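Local structure of tricorn protease (Thermoplasma acidophilum, 1K32) at residues L158-E172 and H205-I219. The protein is a serine protease that forms a six-chain assembly and degrades peptides, probably acting downstream of the proteasome, with beta-propeller domains that probably gate access to its active site. Numbering follows the deposited sequence.
Sequences LFADGRRVIGRNTFE and HVSSPVIVGHRIYFI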
loop_
_atom_site.group_PDB
_atom_site.type_symbol
_atom_site.label_atom_id
_atom_site.label_comp_id
_atom_site.label_asym_id
_atom_site.label_seq_id
_atom_site.Cartn_x
_atom_site.Cartn_y
_atom_site.Cartn_z
ATOM N N LEU A 158 -47.245 58.405 15.753
ATOM C CA LEU A 158 -47.212 59.732 16.323
ATOM C C LEU A 158 -48.365 59.819 17.313
ATOM O O LEU A 158 -49.305 59.025 17.262
ATOM C CB LEU A 158 -47.381 60.781 15.229
ATOM C CG LEU A 158 -46.512 60.591 13.984
ATOM C CD1 LEU A 158 -46.887 61.640 12.944
ATOM C CD2 LEU A 158 -45.035 60.691 14.358
ATOM N N PHE A 159 -48.292 60.781 18.220
ATOM C CA PHE A 159 -49.341 60.944 19.208
ATOM C C PHE A 159 -49.810 62.382 19.187
ATOM O O PHE A 159 -49.007 63.306 19.222
ATOM C CB PHE A 159 -48.833 60.585 20.604
ATOM C CG PHE A 159 -48.395 59.158 20.742
ATOM C CD1 PHE A 159 -47.220 58.717 20.150
ATOM C CD2 PHE A 159 -49.163 58.250 21.468
ATOM C CE1 PHE A 159 -46.809 57.388 20.276
ATOM C CE2 PHE A 159 -48.769 56.924 21.601
ATOM C CZ PHE A 159 -47.584 56.489 21.002
ATOM N N ALA A 160 -51.120 62.560 19.116
ATOM C CA ALA A 160 -51.705 63.885 19.091
ATOM C C ALA A 160 -52.955 63.894 19.954
ATOM O O ALA A 160 -53.842 63.051 19.801
ATOM C CB ALA A 160 -52.053 64.277 17.664
ATOM N N ASP A 161 -53.016 64.849 20.872
ATOM C CA ASP A 161 -54.170 64.977 21.751
ATOM C C ASP A 161 -54.556 63.627 22.350
ATOM O O ASP A 161 -55.732 63.311 22.499
ATOM C CB ASP A 161 -55.338 65.561 20.962
ATOM C CG ASP A 161 -54.951 66.818 20.213
ATOM O OD1 ASP A 161 -54.496 67.776 20.873
ATOM O OD2 ASP A 161 -55.093 66.849 18.971
ATOM N N GLY A 162 -53.548 62.829 22.683
ATOM C CA GLY A 162 -53.807 61.529 23.263
ATOM C C GLY A 162 -54.039 60.398 22.275
ATOM O O GLY A 162 -53.836 59.234 22.624
ATOM N N ARG A 163 -54.463 60.699 21.051
ATOM C CA ARG A 163 -54.695 59.609 20.110
ATOM C C ARG A 163 -53.498 59.239 19.250
ATOM O O ARG A 163 -52.696 60.092 18.866
ATOM C CB ARG A 163 -55.920 59.886 19.232
ATOM C CG ARG A 163 -56.116 61.313 18.798
ATOM C CD ARG A 163 -57.349 61.402 17.922
ATOM N NE ARG A 163 -57.494 62.716 17.313
ATOM C CZ ARG A 163 -58.244 62.965 16.246
ATOM N NH1 ARG A 163 -58.311 64.200 15.767
ATOM N NH2 ARG A 163 -58.916 61.985 15.650
ATOM N N ARG A 164 -53.389 57.946 18.960
ATOM C CA ARG A 164 -52.293 57.411 18.170
ATOM C C ARG A 164 -52.495 57.606 16.668
ATOM O O ARG A 164 -53.586 57.382 16.148
ATOM C CB ARG A 164 -52.125 55.919 18.465
ATOM C CG ARG A 164 -52.093 55.568 19.964
ATOM C CD ARG A 164 -51.575 54.151 20.195
ATOM N NE ARG A 164 -52.414 53.347 21.082
ATOM C CZ ARG A 164 -53.720 53.183 20.920
ATOM N NH1 ARG A 164 -54.414 52.432 21.759
ATOM N NH2 ARG A 164 -54.337 53.790 19.922
ATOM N N VAL A 165 -51.434 58.036 15.989
ATOM C CA VAL A 165 -51.457 58.230 14.537
ATOM C C VAL A 165 -50.500 57.172 13.987
ATOM O O VAL A 165 -49.341 57.093 14.392
ATOM C CB VAL A 165 -50.964 59.631 14.120
ATOM C CG1 VAL A 165 -51.122 59.797 12.607
ATOM C CG2 VAL A 165 -51.762 60.706 14.841
ATOM N N ILE A 166 -50.992 56.354 13.068
ATOM C CA ILE A 166 -50.169 55.286 12.543
ATOM C C ILE A 166 -49.849 55.397 11.070
ATOM O O ILE A 166 -50.728 55.555 10.228
ATOM C CB ILE A 166 -50.825 53.926 12.854
ATOM C CG1 ILE A 166 -50.843 53.733 14.382
ATOM C CG2 ILE A 166 -50.091 52.794 12.139
ATOM C CD1 ILE A 166 -51.638 52.558 14.872
ATOM N N GLY A 167 -48.554 55.343 10.784
ATOM C CA GLY A 167 -48.094 55.395 9.417
ATOM C C GLY A 167 -47.749 53.976 9.002
ATOM O O GLY A 167 -46.939 53.300 9.659
ATOM N N ARG A 168 -48.388 53.516 7.933
ATOM C CA ARG A 168 -48.156 52.183 7.403
ATOM C C ARG A 168 -47.358 52.290 6.117
ATOM O O ARG A 168 -47.739 53.043 5.228
ATOM C CB ARG A 168 -49.483 51.487 7.105
ATOM C CG ARG A 168 -50.218 51.014 8.341
ATOM C CD ARG A 168 -51.541 50.370 7.984
ATOM N NE ARG A 168 -52.023 49.555 9.090
ATOM C CZ ARG A 168 -53.080 48.747 9.045
ATOM N NH1 ARG A 168 -53.398 48.041 10.129
ATOM N NH2 ARG A 168 -53.826 48.651 7.936
ATOM N N ASN A 169 -46.258 51.542 6.035
ATOM C CA ASN A 169 -45.385 51.526 4.856
ATOM C C ASN A 169 -44.881 52.913 4.504
ATOM O O ASN A 169 -44.568 53.196 3.346
ATOM C CB ASN A 169 -46.145 50.952 3.657
ATOM C CG ASN A 169 -46.860 49.674 3.996
ATOM O OD1 ASN A 169 -48.062 49.552 3.790
ATOM N ND2 ASN A 169 -46.127 48.714 4.519
ATOM N N THR A 170 -44.773 53.765 5.513
ATOM C CA THR A 170 -44.371 55.147 5.317
ATOM C C THR A 170 -42.874 55.506 5.235
ATOM O O THR A 170 -42.496 56.663 5.455
ATOM C CB THR A 170 -45.073 56.026 6.375
ATOM O OG1 THR A 170 -45.048 55.360 7.645
ATOM C CG2 THR A 170 -46.521 56.271 5.978
ATOM N N PHE A 171 -42.025 54.535 4.907
ATOM C CA PHE A 171 -40.597 54.826 4.745
ATOM C C PHE A 171 -40.410 55.362 3.315
ATOM O O PHE A 171 -41.312 55.229 2.494
ATOM C CB PHE A 171 -39.758 53.553 4.976
ATOM C CG PHE A 171 -40.330 52.324 4.343
ATOM C CD1 PHE A 171 -40.185 52.092 2.971
ATOM C CD2 PHE A 171 -41.070 51.418 5.109
ATOM C CE1 PHE A 171 -40.771 50.976 2.365
ATOM C CE2 PHE A 171 -41.671 50.287 4.509
ATOM C CZ PHE A 171 -41.521 50.069 3.136
ATOM N N GLU A 172 -39.272 55.979 3.012
ATOM C CA GLU A 172 -39.056 56.512 1.661
ATOM C C GLU A 172 -38.893 55.397 0.617
ATOM O O GLU A 172 -38.429 54.298 0.936
ATOM C CB GLU A 172 -37.811 57.412 1.618
ATOM C CG GLU A 172 -37.840 58.639 2.557
ATOM C CD GLU A 172 -38.841 59.726 2.147
ATOM O OE1 GLU A 172 -39.055 60.644 2.958
ATOM O OE2 GLU A 172 -39.410 59.682 1.032
ATOM N N HIS A 205 -47.582 57.272 -3.038
ATOM C CA HIS A 205 -46.950 56.883 -1.782
ATOM C C HIS A 205 -46.670 58.037 -0.815
ATOM O O HIS A 205 -46.071 59.033 -1.186
ATOM C CB HIS A 205 -45.639 56.173 -2.110
ATOM C CG HIS A 205 -44.803 55.854 -0.913
ATOM N ND1 HIS A 205 -45.195 54.947 0.049
ATOM C CD2 HIS A 205 -43.566 56.268 -0.558
ATOM C CE1 HIS A 205 -44.231 54.810 0.939
ATOM N NE2 HIS A 205 -43.231 55.599 0.594
ATOM N N VAL A 206 -47.088 57.880 0.434
ATOM C CA VAL A 206 -46.853 58.903 1.435
ATOM C C VAL A 206 -45.724 58.424 2.327
ATOM O O VAL A 206 -45.747 57.289 2.798
ATOM C CB VAL A 206 -48.116 59.139 2.285
ATOM C CG1 VAL A 206 -47.804 60.059 3.454
ATOM C CG2 VAL A 206 -49.211 59.730 1.410
ATOM N N SER A 207 -44.749 59.293 2.563
ATOM C CA SER A 207 -43.606 58.940 3.380
ATOM C C SER A 207 -43.261 59.999 4.427
ATOM O O SER A 207 -43.672 61.155 4.325
ATOM C CB SER A 207 -42.393 58.724 2.481
ATOM O OG SER A 207 -42.069 59.921 1.805
ATOM N N SER A 208 -42.514 59.579 5.439
ATOM C CA SER A 208 -42.048 60.476 6.498
ATOM C C SER A 208 -43.055 61.444 7.096
ATOM O O SER A 208 -42.865 62.664 7.051
ATOM C CB SER A 208 -40.846 61.268 5.995
ATOM O OG SER A 208 -39.840 60.374 5.565
ATOM N N PRO A 209 -44.135 60.919 7.682
ATOM C CA PRO A 209 -45.122 61.819 8.273
ATOM C C PRO A 209 -44.638 62.446 9.589
ATOM O O PRO A 209 -43.924 61.822 10.363
ATOM C CB PRO A 209 -46.330 60.913 8.465
ATOM C CG PRO A 209 -45.663 59.567 8.800
ATOM C CD PRO A 209 -44.578 59.513 7.751
ATOM N N VAL A 210 -45.004 63.705 9.803
ATOM C CA VAL A 210 -44.667 64.423 11.031
ATOM C C VAL A 210 -45.847 65.304 11.399
ATOM O O VAL A 210 -46.682 65.628 10.549
ATOM C CB VAL A 210 -43.430 65.339 10.883
ATOM C CG1 VAL A 210 -42.174 64.499 10.724
ATOM C CG2 VAL A 210 -43.636 66.312 9.707
ATOM N N ILE A 211 -45.906 65.695 12.666
ATOM C CA ILE A 211 -46.982 66.540 13.156
ATOM C C ILE A 211 -46.466 67.863 13.716
ATOM O O ILE A 211 -45.539 67.903 14.521
ATOM C CB ILE A 211 -47.802 65.824 14.254
ATOM C CG1 ILE A 211 -48.647 64.718 13.615
ATOM C CG2 ILE A 211 -48.700 66.826 14.993
ATOM C CD1 ILE A 211 -49.388 63.849 14.611
ATOM N N VAL A 212 -47.064 68.948 13.245
ATOM C CA VAL A 212 -46.718 70.285 13.710
ATOM C C VAL A 212 -48.054 70.958 13.966
ATOM O O VAL A 212 -48.879 71.089 13.059
ATOM C CB VAL A 212 -45.922 71.068 12.653
ATOM C CG1 VAL A 212 -45.598 72.464 13.178
ATOM C CG2 VAL A 212 -44.627 70.327 12.329
ATOM N N GLY A 213 -48.273 71.363 15.212
ATOM C CA GLY A 213 -49.540 71.976 15.559
ATOM C C GLY A 213 -50.582 70.883 15.433
ATOM O O GLY A 213 -50.503 69.862 16.124
ATOM N N HIS A 214 -51.557 71.077 14.554
ATOM C CA HIS A 214 -52.573 70.056 14.353
ATOM C C HIS A 214 -52.661 69.680 12.883
ATOM O O HIS A 214 -53.750 69.507 12.323
ATOM C CB HIS A 214 -53.925 70.526 14.887
ATOM C CG HIS A 214 -54.004 70.520 16.378
ATOM N ND1 HIS A 214 -53.265 71.378 17.162
ATOM C CD2 HIS A 214 -54.679 69.716 17.233
ATOM C CE1 HIS A 214 -53.477 71.100 18.437
ATOM N NE2 HIS A 214 -54.331 70.094 18.506
ATOM N N ARG A 215 -51.489 69.564 12.268
ATOM C CA ARG A 215 -51.381 69.181 10.868
ATOM C C ARG A 215 -50.339 68.094 10.709
ATOM O O ARG A 215 -49.306 68.104 11.375
ATOM C CB ARG A 215 -50.994 70.374 9.995
ATOM C CG ARG A 215 -52.071 71.431 9.885
ATOM C CD ARG A 215 -52.094 72.033 8.490
ATOM N NE ARG A 215 -53.465 72.083 7.998
ATOM C CZ ARG A 215 -53.847 71.706 6.786
ATOM N NH1 ARG A 215 -55.121 71.792 6.454
ATOM N NH2 ARG A 215 -52.969 71.247 5.908
ATOM N N ILE A 216 -50.620 67.147 9.830
ATOM C CA ILE A 216 -49.685 66.070 9.575
ATOM C C ILE A 216 -48.935 66.450 8.312
ATOM O O ILE A 216 -49.544 66.650 7.265
ATOM C CB ILE A 216 -50.406 64.716 9.321
ATOM C CG1 ILE A 216 -51.338 64.381 10.482
ATOM C CG2 ILE A 216 -49.372 63.599 9.142
ATOM C CD1 ILE A 216 -52.234 63.179 10.217
ATOM N N TYR A 217 -47.622 66.585 8.413
ATOM C CA TYR A 217 -46.822 66.896 7.240
ATOM C C TYR A 217 -46.162 65.615 6.746
ATOM O O TYR A 217 -45.801 64.730 7.539
ATOM C CB TYR A 217 -45.774 67.958 7.563
ATOM C CG TYR A 217 -46.377 69.317 7.830
ATOM C CD1 TYR A 217 -47.039 69.590 9.031
ATOM C CD2 TYR A 217 -46.308 70.324 6.870
ATOM C CE1 TYR A 217 -47.615 70.831 9.264
ATOM C CE2 TYR A 217 -46.877 71.562 7.085
ATOM C CZ TYR A 217 -47.530 71.816 8.281
ATOM O OH TYR A 217 -48.098 73.054 8.480
ATOM N N PHE A 218 -46.021 65.507 5.428
ATOM C CA PHE A 218 -45.438 64.318 4.830
ATOM C C PHE A 218 -44.965 64.584 3.413
ATOM O O PHE A 218 -45.142 65.685 2.872
ATOM C CB PHE A 218 -46.468 63.178 4.826
ATOM C CG PHE A 218 -47.761 63.530 4.144
ATOM C CD1 PHE A 218 -47.877 63.468 2.760
ATOM C CD2 PHE A 218 -48.862 63.950 4.891
ATOM C CE1 PHE A 218 -49.081 63.825 2.126
ATOM C CE2 PHE A 218 -50.062 64.304 4.273
ATOM C CZ PHE A 218 -50.171 64.243 2.882
ATOM N N ILE A 219 -44.391 63.558 2.803
ATOM C CA ILE A 219 -43.881 63.686 1.453
ATOM C C ILE A 219 -44.559 62.753 0.461
ATOM O O ILE A 219 -44.847 61.591 0.778
ATOM C CB ILE A 219 -42.360 63.405 1.425
ATOM C CG1 ILE A 219 -41.617 64.462 2.248
ATOM C CG2 ILE A 219 -41.857 63.364 -0.027
ATOM C CD1 ILE A 219 -40.150 64.151 2.461
#
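Strands 158-160 and 207-212 run in nearly the same direction, their axes 24° apart and 8.0 Å at closest approach, a spacing too wide for backbone pairing, so that these two strands meet through side chains. Between them Leu158 and Ile211 slide past each other in opposite senses, Leu158 CD1 lying 3.6 Å from Ile211 CG1. With CG1 anti to the carbonyl carbon (chi1 -72°), Ile211 extends CD1 toward segment 158-172, where it meets Val165 CG2 tip to tip at 3.9 Å. At the hairpin ends, His214 NE2 makes a weak 3.3 Å bond to Asp161 OD1. Polar bonds secure the other end: Ser208 N donates to Thr170 O (2.9 Å), and His205 NE2 to Phe171 O (2.7 Å), an acceptor lying exactly in the imidazole plane. Because Glu172 bends at chi2 (-70°), its carboxylate turns back to take Ser208 OG on OE1 at 2.7 Å and Ser207 OG on OE2 at 2.8 Å, both from well above its plane. Arg250 and His251 N, at the following blade, also bind this carboxylate. With an alanine here, both serine hydroxyls would probably lose this acceptor and Arg250 this salt-bridge partner. With each segment carrying an antiparallel hairpin of a separate four-stranded sheet, the packing is that of adjacent blades in a beta-propeller.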